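Local coordinates for protein dachshund homolog 1 (Homo sapiens, PDB 1L8R) that regulates organogenesis as a DNA-binding transcription factor, here in its DACHbox-N domain, which contains a DNA-binding motif similar to that of forkhead/winged-helix proteins, at residues A[35-43]-A[91-99]. Numbering follows the deposited sequence.
Sequences DLFLKHLVG and FETLYNDCT
Leu38 packs its CD2 methyl against the Tyr95 ring, where the turn after helix 30-37 meets helix 88-99. The closest approach is 3.6 Å, between Leu38 CD2 and Tyr95 CD2. The other methyl, CD1, goes to Phe91 CZ and Leu94 CD2. Cys98 touches both branches, with its CB 3.9 Å from Leu38 CD2 and its sulfur near CD1. Leu38 is buried. Its CG is anti to the carbonyl carbon (chi1 -62°), which turns it to the helix, and chi2 of 171° spreads the methyls over these partners.

The Tyr95 ring reaches Phe37, Leu38 and Leu41 of segment 35-43. Its CG is anti to the backbone N (chi1 -177°), which carries the ring toward Phe37 and Leu41 although the CB bond itself does not point there. The carbonyl oxygen of Phe37 sits at the ring edge, near its plane, 3.6 Å from Tyr95 CE2. The Phe37 and Phe91 side chains cross at about a right angle and touch through Phe37 CD2 and Phe91 CE2 (4.1 Å).

At the outer end, Leu41 CD1 presses on Thr99 CG2 at 3.4 Å, tighter than usual for two carbons. It also meets Tyr95 OH at 3.7 Å. Thr99 CG2 lies over one face of the Tyr95 ring, toward its rim. Thr99 OG1 turns back to its own helix and bonds Tyr95 O (2.8 Å), from above the carbonyl plane. This bond probably holds the threonine rotamer, with CG2 toward Leu41.

Arg13 makes a cation-pi contact with Tyr95. With an alanine in place of Tyr95, Leu38 CD2, Leu41 CD1 and Thr99 CG2 would probably lose the ring they pack on, and Arg13 its aromatic partner.

The contact joins the turn after helix 30-37 to the last helix of the DACHbox-N domain. It is mainly apolar and has no hydrogen bonds between the segments, so its stability probably rests on the fit of branched and aromatic side chains.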
ATOM      1  N   ASP A  35      -4.670  -3.132  -6.370  1.00 20.18           N
ATOM      2  CA  ASP A  35      -5.270  -3.018  -7.701  1.00 21.42           C
ATOM      3  C   ASP A  35      -4.395  -3.615  -8.790  1.00 21.27           C
ATOM      4  O   ASP A  35      -4.899  -4.133  -9.787  1.00 23.74           O
ATOM      5  CB  ASP A  35      -5.546  -1.557  -8.072  1.00 22.91           C
ATOM      6  CG  ASP A  35      -6.482  -0.873  -7.109  1.00 23.90           C
ATOM      7  OD1 ASP A  35      -7.376  -1.548  -6.552  1.00 25.66           O
ATOM      8  OD2 ASP A  35      -6.330   0.351  -6.926  1.00 26.95           O
ATOM      9  N   LEU A  36      -3.083  -3.533  -8.602  1.00 21.14           N
ATOM     10  CA  LEU A  36      -2.143  -4.044  -9.592  1.00 21.71           C
ATOM     11  C   LEU A  36      -1.911  -5.545  -9.560  1.00 23.12           C
ATOM     12  O   LEU A  36      -1.731  -6.168 -10.613  1.00 23.11           O
ATOM     13  CB  LEU A  36      -0.787  -3.349  -9.441  1.00 21.73           C
ATOM     14  CG  LEU A  36      -0.659  -1.881  -9.848  1.00 21.16           C
ATOM     15  CD1 LEU A  36       0.687  -1.344  -9.382  1.00 22.11           C
ATOM     16  CD2 LEU A  36      -0.799  -1.750 -11.363  1.00 23.53           C
ATOM     17  N   PHE A  37      -1.928  -6.138  -8.370  1.00 23.01           N
ATOM     18  CA  PHE A  37      -1.630  -7.561  -8.262  1.00 22.75           C
ATOM     19  C   PHE A  37      -2.636  -8.510  -7.616  1.00 23.80           C
ATOM     20  O   PHE A  37      -2.510  -9.726  -7.766  1.00 24.54           O
ATOM     21  CB  PHE A  37      -0.281  -7.713  -7.559  1.00 23.88           C
ATOM     22  CG  PHE A  37       0.821  -6.924  -8.198  1.00 25.15           C
ATOM     23  CD1 PHE A  37       1.296  -7.266  -9.461  1.00 25.70           C
ATOM     24  CD2 PHE A  37       1.372  -5.823  -7.550  1.00 24.48           C
ATOM     25  CE1 PHE A  37       2.305  -6.519 -10.072  1.00 27.69           C
ATOM     26  CE2 PHE A  37       2.378  -5.070  -8.151  1.00 26.70           C
ATOM     27  CZ  PHE A  37       2.846  -5.420  -9.416  1.00 26.24           C
ATOM     28  N   LEU A  38      -3.622  -7.984  -6.899  1.00 23.84           N
ATOM     29  CA  LEU A  38      -4.593  -8.847  -6.234  1.00 25.92           C
ATOM     30  C   LEU A  38      -6.040  -8.512  -6.575  1.00 27.97           C
ATOM     31  O   LEU A  38      -6.961  -9.019  -5.943  1.00 28.57           O
ATOM     32  CB  LEU A  38      -4.399  -8.771  -4.718  1.00 23.80           C
ATOM     33  CG  LEU A  38      -3.051  -9.238  -4.151  1.00 22.41           C
ATOM     34  CD1 LEU A  38      -2.967  -8.876  -2.675  1.00 21.19           C
ATOM     35  CD2 LEU A  38      -2.895 -10.741  -4.348  1.00 21.19           C
ATOM     36  N   LYS A  39      -6.228  -7.663  -7.579  1.00 32.41           N
ATOM     37  CA  LYS A  39      -7.559  -7.242  -8.009  1.00 35.52           C
ATOM     38  C   LYS A  39      -8.558  -8.397  -8.102  1.00 37.44           C
ATOM     39  O   LYS A  39      -9.692  -8.286  -7.634  1.00 38.40           O
ATOM     40  CB  LYS A  39      -7.464  -6.526  -9.357  1.00 34.79           C
ATOM     41  N   HIS A  40      -8.136  -9.501  -8.704  1.00 39.09           N
ATOM     42  CA  HIS A  40      -9.010 -10.658  -8.859  1.00 41.27           C
ATOM     43  C   HIS A  40      -8.596 -11.819  -7.963  1.00 42.63           C
ATOM     44  O   HIS A  40      -9.444 -12.540  -7.437  1.00 43.36           O
ATOM     45  CB  HIS A  40      -9.021 -11.106 -10.316  1.00 41.72           C
ATOM     46  N   LEU A  41      -7.289 -11.990  -7.789  1.00 44.26           N
ATOM     47  CA  LEU A  41      -6.755 -13.070  -6.966  1.00 45.45           C
ATOM     48  C   LEU A  41      -7.429 -13.187  -5.604  1.00 46.00           C
ATOM     49  O   LEU A  41      -7.395 -14.248  -4.979  1.00 47.17           O
ATOM     50  CB  LEU A  41      -5.246 -12.891  -6.780  1.00 45.58           C
ATOM     51  CG  LEU A  41      -4.397 -12.975  -8.051  1.00 46.33           C
ATOM     52  CD1 LEU A  41      -2.927 -12.792  -7.702  1.00 45.79           C
ATOM     53  CD2 LEU A  41      -4.623 -14.321  -8.730  1.00 47.28           C
ATOM     54  N   VAL A  42      -8.043 -12.101  -5.143  1.00 46.14           N
ATOM     55  CA  VAL A  42      -8.720 -12.108  -3.850  1.00 46.04           C
ATOM     56  C   VAL A  42     -10.014 -11.307  -3.893  1.00 45.64           C
ATOM     57  O   VAL A  42     -10.990 -11.653  -3.226  1.00 45.91           O
ATOM     58  CB  VAL A  42      -7.814 -11.528  -2.738  1.00 45.94           C
ATOM     59  CG1 VAL A  42      -7.392 -10.111  -3.095  1.00 46.74           C
ATOM     60  CG2 VAL A  42      -8.549 -11.543  -1.409  1.00 45.96           C
ATOM     61  N   GLY A  43     -10.012 -10.236  -4.680  1.00 44.98           N
ATOM     62  CA  GLY A  43     -11.192  -9.397  -4.795  1.00 44.07           C
ATOM     63  C   GLY A  43     -11.697  -8.886  -3.458  1.00 43.63           C
ATOM     64  O   GLY A  43     -12.433  -9.584  -2.754  1.00 44.49           O
ATOM     65  N   PHE A  91       4.092  -6.727   1.846  1.00 16.63           N
ATOM     66  CA  PHE A  91       3.135  -6.906   0.775  1.00 16.32           C
ATOM     67  C   PHE A  91       3.348  -8.294   0.176  1.00 16.30           C
ATOM     68  O   PHE A  91       2.392  -8.990  -0.134  1.00 15.47           O
ATOM     69  CB  PHE A  91       3.303  -5.872  -0.331  1.00 16.78           C
ATOM     70  CG  PHE A  91       2.305  -6.033  -1.437  1.00 17.87           C
ATOM     71  CD1 PHE A  91       0.979  -5.658  -1.251  1.00 17.39           C
ATOM     72  CD2 PHE A  91       2.668  -6.631  -2.638  1.00 19.22           C
ATOM     73  CE1 PHE A  91       0.023  -5.881  -2.238  1.00 19.32           C
ATOM     74  CE2 PHE A  91       1.722  -6.860  -3.630  1.00 19.90           C
ATOM     75  CZ  PHE A  91       0.396  -6.484  -3.432  1.00 20.60           C
ATOM     76  N   GLU A  92       4.608  -8.689   0.016  1.00 19.13           N
ATOM     77  CA  GLU A  92       4.892 -10.001  -0.557  1.00 19.27           C
ATOM     78  C   GLU A  92       4.349 -11.097   0.357  1.00 19.03           C
ATOM     79  O   GLU A  92       3.818 -12.097  -0.117  1.00 20.65           O
ATOM     80  CB  GLU A  92       6.397 -10.189  -0.789  1.00 21.00           C
ATOM     81  CG  GLU A  92       7.021  -9.197  -1.777  1.00 24.98           C
ATOM     82  CD  GLU A  92       6.308  -9.130  -3.130  1.00 25.57           C
ATOM     83  OE1 GLU A  92       5.452  -9.990  -3.423  1.00 26.78           O
ATOM     84  OE2 GLU A  92       6.616  -8.206  -3.915  1.00 28.94           O
ATOM     85  N   THR A  93       4.476 -10.903   1.666  1.00 18.27           N
ATOM     86  CA  THR A  93       3.957 -11.868   2.626  1.00 18.53           C
ATOM     87  C   THR A  93       2.446 -11.945   2.414  1.00 19.64           C
ATOM     88  O   THR A  93       1.862 -13.027   2.397  1.00 19.25           O
ATOM     89  CB  THR A  93       4.243 -11.433   4.079  1.00 17.82           C
ATOM     90  OG1 THR A  93       5.660 -11.407   4.301  1.00 20.41           O
ATOM     91  CG2 THR A  93       3.605 -12.399   5.068  1.00 17.88           C
ATOM     92  N   LEU A  94       1.817 -10.784   2.258  1.00 18.13           N
ATOM     93  CA  LEU A  94       0.381 -10.728   2.018  1.00 18.45           C
ATOM     94  C   LEU A  94       0.064 -11.410   0.689  1.00 16.69           C
ATOM     95  O   LEU A  94      -0.850 -12.226   0.597  1.00 16.47           O
ATOM     96  CB  LEU A  94      -0.095  -9.275   1.968  1.00 16.91           C
ATOM     97  CG  LEU A  94      -1.502  -9.075   1.406  1.00 20.24           C
ATOM     98  CD1 LEU A  94      -2.523  -9.671   2.375  1.00 19.54           C
ATOM     99  CD2 LEU A  94      -1.763  -7.598   1.180  1.00 18.87           C
ATOM    100  N   TYR A  95       0.834 -11.073  -0.338  1.00 16.36           N
ATOM    101  CA  TYR A  95       0.624 -11.647  -1.654  1.00 17.82           C
ATOM    102  C   TYR A  95       0.746 -13.168  -1.617  1.00 16.83           C
ATOM    103  O   TYR A  95      -0.088 -13.876  -2.180  1.00 17.33           O
ATOM    104  CB  TYR A  95       1.617 -11.046  -2.656  1.00 19.18           C
ATOM    105  CG  TYR A  95       1.419 -11.550  -4.067  1.00 20.28           C
ATOM    106  CD1 TYR A  95       2.001 -12.745  -4.487  1.00 22.54           C
ATOM    107  CD2 TYR A  95       0.612 -10.857  -4.970  1.00 19.65           C
ATOM    108  CE1 TYR A  95       1.782 -13.236  -5.769  1.00 20.54           C
ATOM    109  CE2 TYR A  95       0.387 -11.338  -6.255  1.00 21.59           C
ATOM    110  CZ  TYR A  95       0.976 -12.532  -6.646  1.00 21.81           C
ATOM    111  OH  TYR A  95       0.754 -13.023  -7.911  1.00 21.96           O
ATOM    112  N   ASN A  96       1.777 -13.671  -0.948  1.00 18.53           N
ATOM    113  CA  ASN A  96       1.968 -15.113  -0.857  1.00 19.09           C
ATOM    114  C   ASN A  96       0.786 -15.768  -0.150  1.00 19.96           C
ATOM    115  O   ASN A  96       0.324 -16.834  -0.550  1.00 20.65           O
ATOM    116  CB  ASN A  96       3.271 -15.432  -0.116  1.00 18.18           C
ATOM    117  CG  ASN A  96       4.493 -14.876  -0.827  1.00 18.88           C
ATOM    118  OD1 ASN A  96       4.464 -14.634  -2.038  1.00 19.79           O
ATOM    119  ND2 ASN A  96       5.579 -14.689  -0.083  1.00 18.49           N
ATOM    120  N   ASP A  97       0.284 -15.111   0.890  1.00 20.91           N
ATOM    121  CA  ASP A  97      -0.840 -15.636   1.656  1.00 22.13           C
ATOM    122  C   ASP A  97      -2.149 -15.664   0.868  1.00 21.96           C
ATOM    123  O   ASP A  97      -3.029 -16.478   1.144  1.00 23.12           O
ATOM    124  CB  ASP A  97      -1.016 -14.814   2.935  1.00 23.41           C
ATOM    125  CG  ASP A  97      -2.067 -15.395   3.857  1.00 26.28           C
ATOM    126  OD1 ASP A  97      -1.970 -16.596   4.190  1.00 26.08           O
ATOM    127  OD2 ASP A  97      -2.986 -14.650   4.255  1.00 29.05           O
ATOM    128  N   CYS A  98      -2.275 -14.780  -0.114  1.00 22.93           N
ATOM    129  CA  CYS A  98      -3.479 -14.707  -0.939  1.00 23.05           C
ATOM    130  C   CYS A  98      -3.451 -15.640  -2.138  1.00 24.15           C
ATOM    131  O   CYS A  98      -4.499 -15.995  -2.683  1.00 25.46           O
ATOM    132  CB  CYS A  98      -3.677 -13.286  -1.470  1.00 22.54           C
ATOM    133  SG  CYS A  98      -4.034 -12.047  -0.221  1.00 25.55           S
ATOM    134  N   THR A  99      -2.255 -16.038  -2.551  1.00 23.16           N
ATOM    135  CA  THR A  99      -2.121 -16.867  -3.739  1.00 22.37           C
ATOM    136  C   THR A  99      -1.517 -18.253  -3.584  1.00 21.67           C
ATOM    137  O   THR A  99      -1.856 -19.162  -4.343  1.00 22.49           O
ATOM    138  CB  THR A  99      -1.292 -16.128  -4.787  1.00 22.85           C
ATOM    139  OG1 THR A  99      -0.019 -15.788  -4.221  1.00 22.34           O
ATOM    140  CG2 THR A  99      -2.000 -14.855  -5.220  1.00 23.14           C
TER